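Local structure of Melibiose/raffinose/stachyose-binding protein MelE (Bacillus subtilis subsp. subtilis str. 168, 4R6H) at residues T40-S45 with E307-A312; A84-P89 with G103-D108; P89-T94 with D325-M330. The protein binds melibiose, raffinose and stachyose as the solute-binding component of the MelEDC-MsmX ABC transporter that imports these sugars. One frame throughout, in Å; residues are numbered along the deposited sequence.

Contact 1: T40-S45 with E307-A312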
loop_
_atom_site.group_PDB
_atom_site.type_symbol
_atom_site.label_atom_id
_atom_site.label_comp_id
_atom_site.label_asym_id
_atom_site.label_seq_id
_atom_site.Cartn_x
_atom_site.Cartn_y
_atom_site.Cartn_z
ATOM N N THR A 40 -5.881 -3.078 -11.508
ATOM C CA THR A 40 -6.477 -2.260 -10.414
ATOM C C THR A 40 -6.081 -0.780 -10.431
ATOM O O THR A 40 -6.408 -0.060 -9.495
ATOM C CB THR A 40 -6.157 -2.838 -9.028
ATOM O OG1 THR A 40 -4.765 -2.677 -8.680
ATOM C CG2 THR A 40 -6.617 -4.275 -8.907
ATOM N N MET A 41 -5.377 -0.346 -11.469
ATOM C CA MET A 41 -4.964 1.056 -11.558
ATOM C C MET A 41 -6.192 1.954 -11.529
ATOM O O MET A 41 -7.226 1.608 -12.068
ATOM C CB MET A 41 -4.143 1.326 -12.804
ATOM C CG MET A 41 -2.783 0.703 -12.749
ATOM S SD MET A 41 -1.825 1.029 -14.227
ATOM C CE MET A 41 -0.415 -0.052 -14.007
ATOM N N SER A 42 -6.032 3.112 -10.917
ATOM C CA SER A 42 -7.160 4.002 -10.568
ATOM C C SER A 42 -7.072 5.398 -11.166
ATOM O O SER A 42 -8.093 5.998 -11.438
ATOM C CB SER A 42 -7.318 4.072 -9.039
ATOM O OG SER A 42 -6.122 4.426 -8.391
ATOM N N THR A 43 -5.882 5.921 -11.380
ATOM C CA THR A 43 -5.748 7.327 -11.791
ATOM C C THR A 43 -5.662 7.479 -13.290
ATOM O O THR A 43 -5.331 6.518 -14.046
ATOM C CB THR A 43 -4.514 8.010 -11.174
ATOM O OG1 THR A 43 -3.341 7.626 -11.888
ATOM C CG2 THR A 43 -4.351 7.733 -9.695
ATOM N N ASP A 44 -6.021 8.666 -13.767
ATOM C CA ASP A 44 -5.937 8.926 -15.178
ATOM C C ASP A 44 -4.528 8.723 -15.716
ATOM O O ASP A 44 -4.391 8.176 -16.799
ATOM C CB ASP A 44 -6.434 10.341 -15.528
ATOM C CG ASP A 44 -7.955 10.470 -15.397
ATOM O OD1 ASP A 44 -8.651 9.502 -15.044
ATOM O OD2 ASP A 44 -8.481 11.548 -15.688
ATOM N N SER A 45 -3.495 9.153 -14.975
ATOM C CA SER A 45 -2.111 9.041 -15.463
ATOM C C SER A 45 -1.777 7.564 -15.645
ATOM O O SER A 45 -1.160 7.164 -16.621
ATOM C CB SER A 45 -1.065 9.669 -14.536
ATOM O OG SER A 45 -1.095 9.100 -13.239
ATOM N N GLU A 307 3.992 -5.293 -3.030
ATOM C CA GLU A 307 3.158 -5.293 -4.234
ATOM C C GLU A 307 2.265 -4.110 -4.276
ATOM O O GLU A 307 1.578 -3.820 -3.294
ATOM C CB GLU A 307 2.169 -6.453 -4.216
ATOM C CG GLU A 307 2.653 -7.750 -4.741
ATOM C CD GLU A 307 1.520 -8.744 -4.878
ATOM O OE1 GLU A 307 1.454 -9.689 -4.067
ATOM O OE2 GLU A 307 0.662 -8.562 -5.755
ATOM N N ARG A 308 2.184 -3.464 -5.423
ATOM C CA ARG A 308 1.167 -2.487 -5.662
ATOM C C ARG A 308 0.371 -2.933 -6.892
ATOM O O ARG A 308 -0.761 -3.454 -6.769
ATOM C CB ARG A 308 1.752 -1.069 -5.787
ATOM C CG ARG A 308 0.785 -0.017 -6.257
ATOM C CD ARG A 308 -0.111 0.470 -5.172
ATOM N NE ARG A 308 -0.661 1.772 -5.556
ATOM C CZ ARG A 308 -1.777 2.286 -5.053
ATOM N NH1 ARG A 308 -2.479 1.622 -4.144
ATOM N NH2 ARG A 308 -2.198 3.472 -5.467
ATOM N N TYR A 309 0.946 -2.712 -8.076
ATOM C CA TYR A 309 0.361 -3.218 -9.323
ATOM C C TYR A 309 1.264 -4.276 -9.890
ATOM O O TYR A 309 2.462 -4.077 -10.029
ATOM C CB TYR A 309 0.184 -2.091 -10.342
ATOM C CG TYR A 309 -0.611 -0.928 -9.857
ATOM C CD1 TYR A 309 -1.836 -1.094 -9.253
ATOM C CD2 TYR A 309 -0.111 0.343 -9.994
ATOM C CE1 TYR A 309 -2.579 0.011 -8.854
ATOM C CE2 TYR A 309 -0.825 1.435 -9.585
ATOM C CZ TYR A 309 -2.048 1.249 -8.992
ATOM O OH TYR A 309 -2.827 2.314 -8.549
ATOM N N THR A 310 0.670 -5.406 -10.304
ATOM C CA THR A 310 1.436 -6.455 -10.943
ATOM C C THR A 310 0.785 -6.939 -12.229
ATOM O O THR A 310 -0.372 -6.615 -12.499
ATOM C CB THR A 310 1.634 -7.696 -10.047
ATOM O OG1 THR A 310 0.377 -8.379 -9.916
ATOM C CG2 THR A 310 2.162 -7.331 -8.657
ATOM N N LEU A 311 1.573 -7.646 -13.014
ATOM C CA LEU A 311 1.106 -8.408 -14.172
ATOM C C LEU A 311 1.471 -9.847 -13.861
ATOM O O LEU A 311 2.650 -10.214 -13.866
ATOM C CB LEU A 311 1.792 -7.960 -15.485
ATOM C CG LEU A 311 1.254 -6.642 -16.015
ATOM C CD1 LEU A 311 2.191 -5.998 -17.030
ATOM C CD2 LEU A 311 -0.141 -6.815 -16.656
ATOM N N ALA A 312 0.447 -10.665 -13.624
ATOM C CA ALA A 312 0.547 -12.100 -13.488
ATOM C C ALA A 312 -0.105 -12.718 -14.717
ATOM O O ALA A 312 -1.094 -12.189 -15.236
ATOM C CB ALA A 312 -0.180 -12.560 -12.237
#
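The Y309 ring is met by M41 over one face and by T40 at its edge. M41 CG sits 3.7 Å from the Y309 ring centroid and only 5° off the ring normal, a CH-pi contact placed almost squarely over the middle. With chi2 at 180°, the extended chain runs on above the ring: SD lies 4.9 Å from the Y309 centroid in a Met-aromatic contact, and M41 CE ends 4.0 Å from Y309 CD2. The opposite face is taken by CG of the preceding residue, R308, 3.8 Å above the plane. T40 OG1 lies in the ring plane 3.4 Å from Y309 CD1; that hydroxyl is hydrogen-bonded to D93 OD2.

The tyrosine lies in the short turn linking strand 303-306 to strand 310-313, and T40 to S42 lie in the loop from strand 33-38 to helix 44-60. The ring gripped between M41 and R308 thus fixes that loop to that turn within one lobe of the solute-binding protein fold. M41 also packs on F50 of helix 44-60 and on M339 of helix 333-343.

Without the ring, as with an alanine here, M41 CG and R308 CG would probably face a gap, and the methionine would lose its aromatic partner. The two hydroxyls, S42 OG and Y309 OH, stay 3.9 Å apart, too far for a hydrogen bond, and what joins the segments is CH-pi, Met-aromatic and apolar packing.

Contact 2: A84-P89 with G103-D108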
loop_
_atom_site.group_PDB
_atom_site.type_symbol
_atom_site.label_atom_id
_atom_site.label_comp_id
_atom_site.label_asym_id
_atom_site.label_seq_id
_atom_site.Cartn_x
_atom_site.Cartn_y
_atom_site.Cartn_z
ATOM N N ALA A 84 -13.475 -18.914 -10.297
ATOM C CA ALA A 84 -14.457 -20.023 -10.138
ATOM C C ALA A 84 -14.804 -20.684 -11.473
ATOM O O ALA A 84 -15.037 -21.902 -11.544
ATOM C CB ALA A 84 -15.714 -19.516 -9.457
ATOM N N ALA A 85 -14.842 -19.891 -12.538
ATOM C CA ALA A 85 -15.100 -20.361 -13.901
ATOM C C ALA A 85 -13.881 -20.996 -14.607
ATOM O O ALA A 85 -14.004 -21.491 -15.734
ATOM C CB ALA A 85 -15.623 -19.226 -14.730
ATOM N N ASN A 86 -12.716 -20.922 -13.964
ATOM C CA ASN A 86 -11.440 -21.226 -14.621
ATOM C C ASN A 86 -11.338 -20.510 -15.974
ATOM O O ASN A 86 -11.061 -21.118 -17.006
ATOM C CB ASN A 86 -11.246 -22.746 -14.713
ATOM C CG ASN A 86 -10.227 -23.231 -13.720
ATOM O OD1 ASN A 86 -10.558 -23.921 -12.756
ATOM N ND2 ASN A 86 -8.972 -22.817 -13.917
ATOM N N ASP A 87 -11.591 -19.202 -15.938
ATOM C CA ASP A 87 -11.730 -18.353 -17.104
ATOM C C ASP A 87 -11.137 -16.984 -16.791
ATOM O O ASP A 87 -11.811 -15.949 -16.817
ATOM C CB ASP A 87 -13.211 -18.214 -17.536
ATOM C CG ASP A 87 -13.380 -17.422 -18.815
ATOM O OD1 ASP A 87 -12.491 -17.539 -19.697
ATOM O OD2 ASP A 87 -14.393 -16.680 -18.933
ATOM N N LEU A 88 -9.833 -17.008 -16.562
ATOM C CA LEU A 88 -9.110 -15.826 -16.171
ATOM C C LEU A 88 -8.726 -14.983 -17.365
ATOM O O LEU A 88 -8.610 -15.468 -18.461
ATOM C CB LEU A 88 -7.873 -16.179 -15.361
ATOM C CG LEU A 88 -8.113 -16.578 -13.898
ATOM C CD1 LEU A 88 -8.697 -17.993 -13.792
ATOM C CD2 LEU A 88 -6.842 -16.455 -13.097
ATOM N N PRO A 89 -8.506 -13.690 -17.126
ATOM C CA PRO A 89 -7.858 -12.919 -18.150
ATOM C C PRO A 89 -6.469 -13.480 -18.408
ATOM O O PRO A 89 -5.889 -14.159 -17.556
ATOM C CB PRO A 89 -7.736 -11.528 -17.502
ATOM C CG PRO A 89 -8.579 -11.567 -16.272
ATOM C CD PRO A 89 -8.523 -12.971 -15.843
ATOM N N GLY A 103 -2.232 -17.982 -6.034
ATOM C CA GLY A 103 -1.172 -18.974 -6.129
ATOM C C GLY A 103 -1.456 -20.104 -7.104
ATOM O O GLY A 103 -0.577 -20.511 -7.859
ATOM N N GLU A 104 -2.685 -20.597 -7.111
ATOM C CA GLU A 104 -3.061 -21.712 -7.973
ATOM C C GLU A 104 -3.290 -21.366 -9.444
ATOM O O GLU A 104 -3.465 -22.254 -10.240
ATOM C CB GLU A 104 -4.339 -22.392 -7.460
ATOM C CG GLU A 104 -4.246 -22.924 -6.035
ATOM C CD GLU A 104 -3.009 -23.777 -5.796
ATOM O OE1 GLU A 104 -2.627 -24.559 -6.693
ATOM O OE2 GLU A 104 -2.415 -23.660 -4.707
ATOM N N TYR A 105 -3.298 -20.091 -9.804
ATOM C CA TYR A 105 -3.617 -19.692 -11.181
ATOM C C TYR A 105 -2.434 -19.073 -11.943
ATOM O O TYR A 105 -2.509 -18.922 -13.145
ATOM C CB TYR A 105 -4.774 -18.683 -11.169
ATOM C CG TYR A 105 -6.032 -19.253 -10.549
ATOM C CD1 TYR A 105 -6.897 -20.024 -11.290
ATOM C CD2 TYR A 105 -6.316 -19.035 -9.205
ATOM C CE1 TYR A 105 -8.045 -20.585 -10.716
ATOM C CE2 TYR A 105 -7.459 -19.583 -8.623
ATOM C CZ TYR A 105 -8.294 -20.357 -9.389
ATOM O OH TYR A 105 -9.424 -20.875 -8.793
ATOM N N THR A 106 -1.417 -18.640 -11.210
ATOM C CA THR A 106 -0.325 -17.871 -11.812
ATOM C C THR A 106 0.695 -18.753 -12.502
ATOM O O THR A 106 1.075 -19.834 -11.985
ATOM C CB THR A 106 0.409 -17.021 -10.779
ATOM O OG1 THR A 106 0.652 -17.803 -9.603
ATOM C CG2 THR A 106 -0.429 -15.829 -10.374
ATOM N N ALA A 107 1.134 -18.305 -13.682
ATOM C CA ALA A 107 2.315 -18.900 -14.332
ATOM C C ALA A 107 3.570 -18.508 -13.584
ATOM O O ALA A 107 3.734 -17.354 -13.192
ATOM C CB ALA A 107 2.413 -18.431 -15.765
ATOM N N ASP A 108 4.475 -19.461 -13.410
ATOM C CA ASP A 108 5.749 -19.218 -12.819
ATOM C C ASP A 108 6.618 -18.446 -13.791
ATOM O O ASP A 108 6.854 -18.901 -14.914
ATOM C CB ASP A 108 6.344 -20.569 -12.407
ATOM C CG ASP A 108 7.607 -20.466 -11.631
ATOM O OD1 ASP A 108 8.272 -19.409 -11.609
ATOM O OD2 ASP A 108 8.002 -21.515 -11.043
HETATM O O HOH W 1 -10.941 -22.606 -10.103
#
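The phenol ring of Y105 meets N86 at its edge, where ND2 lies near the ring plane 4.0 Å from Y105 CE1, and meets L88 obliquely, at neither a clear face nor a clear edge. A water also lies in the ring plane, beside the hydroxyl. The amide of N86 and the ring are tilted against one another, their planes 52° apart. The two side chains themselves cross at about a right angle.

N86 belongs to a Schellman motif that ends helix 75-84: it is the first residue to leave the helical conformation, and does so with a positive phi. The chain then runs through L88 toward strand 91-92, while Y105 follows helix 98-102. The contact therefore ties together the loops behind two successive helices. Y105 also packs on M83 in the last turn of helix 75-84, and its backbone is hydrogen-bonded to K315; L88 leans on W314 in that same region.

The apolar half belongs to L88, whose two methyls both lie on one side of the ring plane, one by CB and one by CD1. CD2 packs on Y105 CB at 3.6 Å, and CD1 lies 3.7 Å from Y105 CD1. L88 chi1 of -77° turns CG away from its carbonyl carbon, and chi2 of 75° then sets both methyls against the tyrosine.

At the other end of the ring the contact becomes polar and more exposed, and a single water joins the two segments. It accepts a short hydrogen bond from the phenol, with Y105 OH 2.6 Å from the water oxygen, and donates a hydrogen bond to N86 OD1, 3.0 Å away.

Contact 3: P89-T94 with D325-M330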
loop_
_atom_site.group_PDB
_atom_site.type_symbol
_atom_site.label_atom_id
_atom_site.label_comp_id
_atom_site.label_asym_id
_atom_site.label_seq_id
_atom_site.Cartn_x
_atom_site.Cartn_y
_atom_site.Cartn_z
ATOM N N PRO A 89 -8.506 -13.690 -17.126
ATOM C CA PRO A 89 -7.858 -12.919 -18.150
ATOM C C PRO A 89 -6.469 -13.480 -18.408
ATOM O O PRO A 89 -5.889 -14.159 -17.556
ATOM C CB PRO A 89 -7.736 -11.528 -17.502
ATOM C CG PRO A 89 -8.579 -11.567 -16.272
ATOM C CD PRO A 89 -8.523 -12.971 -15.843
ATOM N N ASP A 90 -5.905 -13.142 -19.560
ATOM C CA ASP A 90 -4.548 -13.621 -19.891
ATOM C C ASP A 90 -3.512 -13.062 -18.904
ATOM O O ASP A 90 -2.617 -13.751 -18.457
ATOM C CB ASP A 90 -4.175 -13.264 -21.317
ATOM C CG ASP A 90 -5.180 -13.816 -22.344
ATOM O OD1 ASP A 90 -5.507 -15.026 -22.251
ATOM O OD2 ASP A 90 -5.667 -13.007 -23.169
ATOM N N LEU A 91 -3.713 -11.803 -18.574
ATOM C CA LEU A 91 -2.860 -11.109 -17.600
ATOM C C LEU A 91 -3.768 -10.412 -16.599
ATOM O O LEU A 91 -4.785 -9.812 -16.988
ATOM C CB LEU A 91 -2.004 -10.072 -18.301
ATOM C CG LEU A 91 -0.851 -10.585 -19.160
ATOM C CD1 LEU A 91 -0.375 -9.533 -20.162
ATOM C CD2 LEU A 91 0.301 -11.057 -18.298
ATOM N N PHE A 92 -3.369 -10.436 -15.344
ATOM C CA PHE A 92 -4.176 -9.814 -14.298
ATOM C C PHE A 92 -3.282 -9.277 -13.181
ATOM O O PHE A 92 -2.165 -9.680 -12.989
ATOM C CB PHE A 92 -5.248 -10.780 -13.777
ATOM C CG PHE A 92 -4.713 -12.086 -13.315
ATOM C CD1 PHE A 92 -4.546 -13.147 -14.210
ATOM C CD2 PHE A 92 -4.329 -12.266 -12.007
ATOM C CE1 PHE A 92 -4.003 -14.340 -13.767
ATOM C CE2 PHE A 92 -3.814 -13.476 -11.568
ATOM C CZ PHE A 92 -3.645 -14.500 -12.454
ATOM N N ASP A 93 -3.850 -8.355 -12.426
ATOM C CA ASP A 93 -3.165 -7.683 -11.316
ATOM C C ASP A 93 -3.454 -8.433 -10.020
ATOM O O ASP A 93 -4.637 -8.669 -9.648
ATOM C CB ASP A 93 -3.707 -6.272 -11.287
ATOM C CG ASP A 93 -2.953 -5.300 -10.351
ATOM O OD1 ASP A 93 -2.111 -5.734 -9.550
ATOM O OD2 ASP A 93 -3.292 -4.070 -10.456
ATOM N N THR A 94 -2.408 -8.848 -9.324
ATOM C CA THR A 94 -2.609 -9.523 -8.053
ATOM C C THR A 94 -2.738 -8.572 -6.845
ATOM O O THR A 94 -3.167 -9.012 -5.786
ATOM C CB THR A 94 -1.502 -10.556 -7.798
ATOM O OG1 THR A 94 -0.230 -9.910 -7.813
ATOM C CG2 THR A 94 -1.504 -11.609 -8.901
ATOM N N ASP A 325 5.256 -12.249 -23.563
ATOM C CA ASP A 325 5.864 -11.250 -24.436
ATOM C C ASP A 325 5.481 -9.836 -23.936
ATOM O O ASP A 325 6.308 -8.910 -23.955
ATOM C CB ASP A 325 5.392 -11.366 -25.897
ATOM C CG ASP A 325 5.957 -12.567 -26.640
ATOM O OD1 ASP A 325 6.974 -13.154 -26.247
ATOM O OD2 ASP A 325 5.305 -12.903 -27.659
ATOM N N PHE A 326 4.234 -9.686 -23.463
ATOM C CA PHE A 326 3.777 -8.382 -23.009
ATOM C C PHE A 326 4.518 -7.991 -21.692
ATOM O O PHE A 326 4.913 -6.825 -21.503
ATOM C CB PHE A 326 2.250 -8.380 -22.800
ATOM C CG PHE A 326 1.691 -7.014 -22.527
ATOM C CD1 PHE A 326 1.599 -6.514 -21.239
ATOM C CD2 PHE A 326 1.293 -6.216 -23.553
ATOM C CE1 PHE A 326 1.123 -5.255 -21.018
ATOM C CE2 PHE A 326 0.812 -4.946 -23.331
ATOM C CZ PHE A 326 0.742 -4.450 -22.061
ATOM N N ILE A 327 4.653 -8.951 -20.773
ATOM C CA ILE A 327 5.395 -8.694 -19.540
ATOM C C ILE A 327 6.838 -8.262 -19.890
ATOM O O ILE A 327 7.364 -7.281 -19.336
ATOM C CB ILE A 327 5.375 -9.923 -18.620
ATOM C CG1 ILE A 327 3.976 -10.131 -18.027
ATOM C CG2 ILE A 327 6.411 -9.758 -17.522
ATOM C CD1 ILE A 327 3.811 -11.426 -17.258
ATOM N N ALA A 328 7.493 -9.016 -20.784
ATOM C CA ALA A 328 8.867 -8.672 -21.173
ATOM C C ALA A 328 8.957 -7.271 -21.769
ATOM O O ALA A 328 9.924 -6.547 -21.522
ATOM C CB ALA A 328 9.447 -9.710 -22.126
ATOM N N PHE A 329 7.951 -6.892 -22.553
ATOM C CA PHE A 329 7.875 -5.580 -23.134
ATOM C C PHE A 329 7.773 -4.534 -22.008
ATOM O O PHE A 329 8.454 -3.516 -22.039
ATOM C CB PHE A 329 6.680 -5.496 -24.101
ATOM C CG PHE A 329 6.432 -4.134 -24.641
ATOM C CD1 PHE A 329 5.592 -3.275 -23.971
ATOM C CD2 PHE A 329 6.981 -3.717 -25.853
ATOM C CE1 PHE A 329 5.353 -1.984 -24.434
ATOM C CE2 PHE A 329 6.732 -2.444 -26.339
ATOM C CZ PHE A 329 5.896 -1.584 -25.633
ATOM N N MET A 330 6.857 -4.741 -21.074
ATOM C CA MET A 330 6.677 -3.804 -19.957
ATOM C C MET A 330 7.943 -3.643 -19.091
ATOM O O MET A 330 8.189 -2.553 -18.535
ATOM C CB MET A 330 5.499 -4.254 -19.092
ATOM C CG MET A 330 4.149 -4.055 -19.760
ATOM S SD MET A 330 3.660 -2.377 -20.138
ATOM C CE MET A 330 3.397 -1.694 -18.495
#
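L91 reaches from strand 91-92 into the side of helix 320-331, and its two methyls are shared out between neighbouring residues of the helix, CD1 to F326 and CD2 to I327. This is helix-on-sheet packing in an alpha/beta lobe of the solute-binding protein: strand 91-92 pairs with strand 310-313, and L91 is also bonded through its backbone to T36 and Y38 of strand 33-38.

Three side-chain conformations make the fit. The forked end of L91 is directed at the helix and sets the methyls across it, one on each of the two helical residues. F326 has its CG trans to the backbone N, with chi1 at -172°; its ring crosses the leucine obliquely, and L91 CD1 touches F326 CB and CD1, at 3.9 Å and 3.8 Å. The approach of this methyl to the ring is neither over a face nor at an edge. I327 starts off to one side of the strand, but its CG1 branch is extended (chi2 172°) and brings the terminal methyl round to L91.

All three residues are buried, and others complete the apolar layer. The F326 ring makes an edge-to-face contact with F57 of helix 44-60 and packs on I37, which L91 touches too; I327 rests on L311 of strand 310-313 and on M112 and W114. The layer between helix and strands is apolar, aliphatic at L91 and I327 and aromatic at F326 and F57. On the isoleucine side, L91 CD2 lies 3.8 Å from I327 CG1 and 3.7 Å from I327 CD1, so it rests along the last bond of that branch.

In the fold
All three contacts lie in the same part of the fold, around strands 91-92 and 310-313, which are neighbours in a small antiparallel sheet. The centres of contacts 1 and 3 are about 12 Å apart, those of 2 and 3 about 13 Å, and those of 1 and 2 about 18 Å. Contact 2 is nested in the long loop closed by contact 1, whereas contact 3 crosses both along the chain and shares P89 with contact 2. T94 joins contacts 1 and 3 through probable hydrogen bonds to E307 and T310, and T106 packs on both A312 and F92. Segments from early and late in the chain thus meet in one lobe of the solute-binding protein.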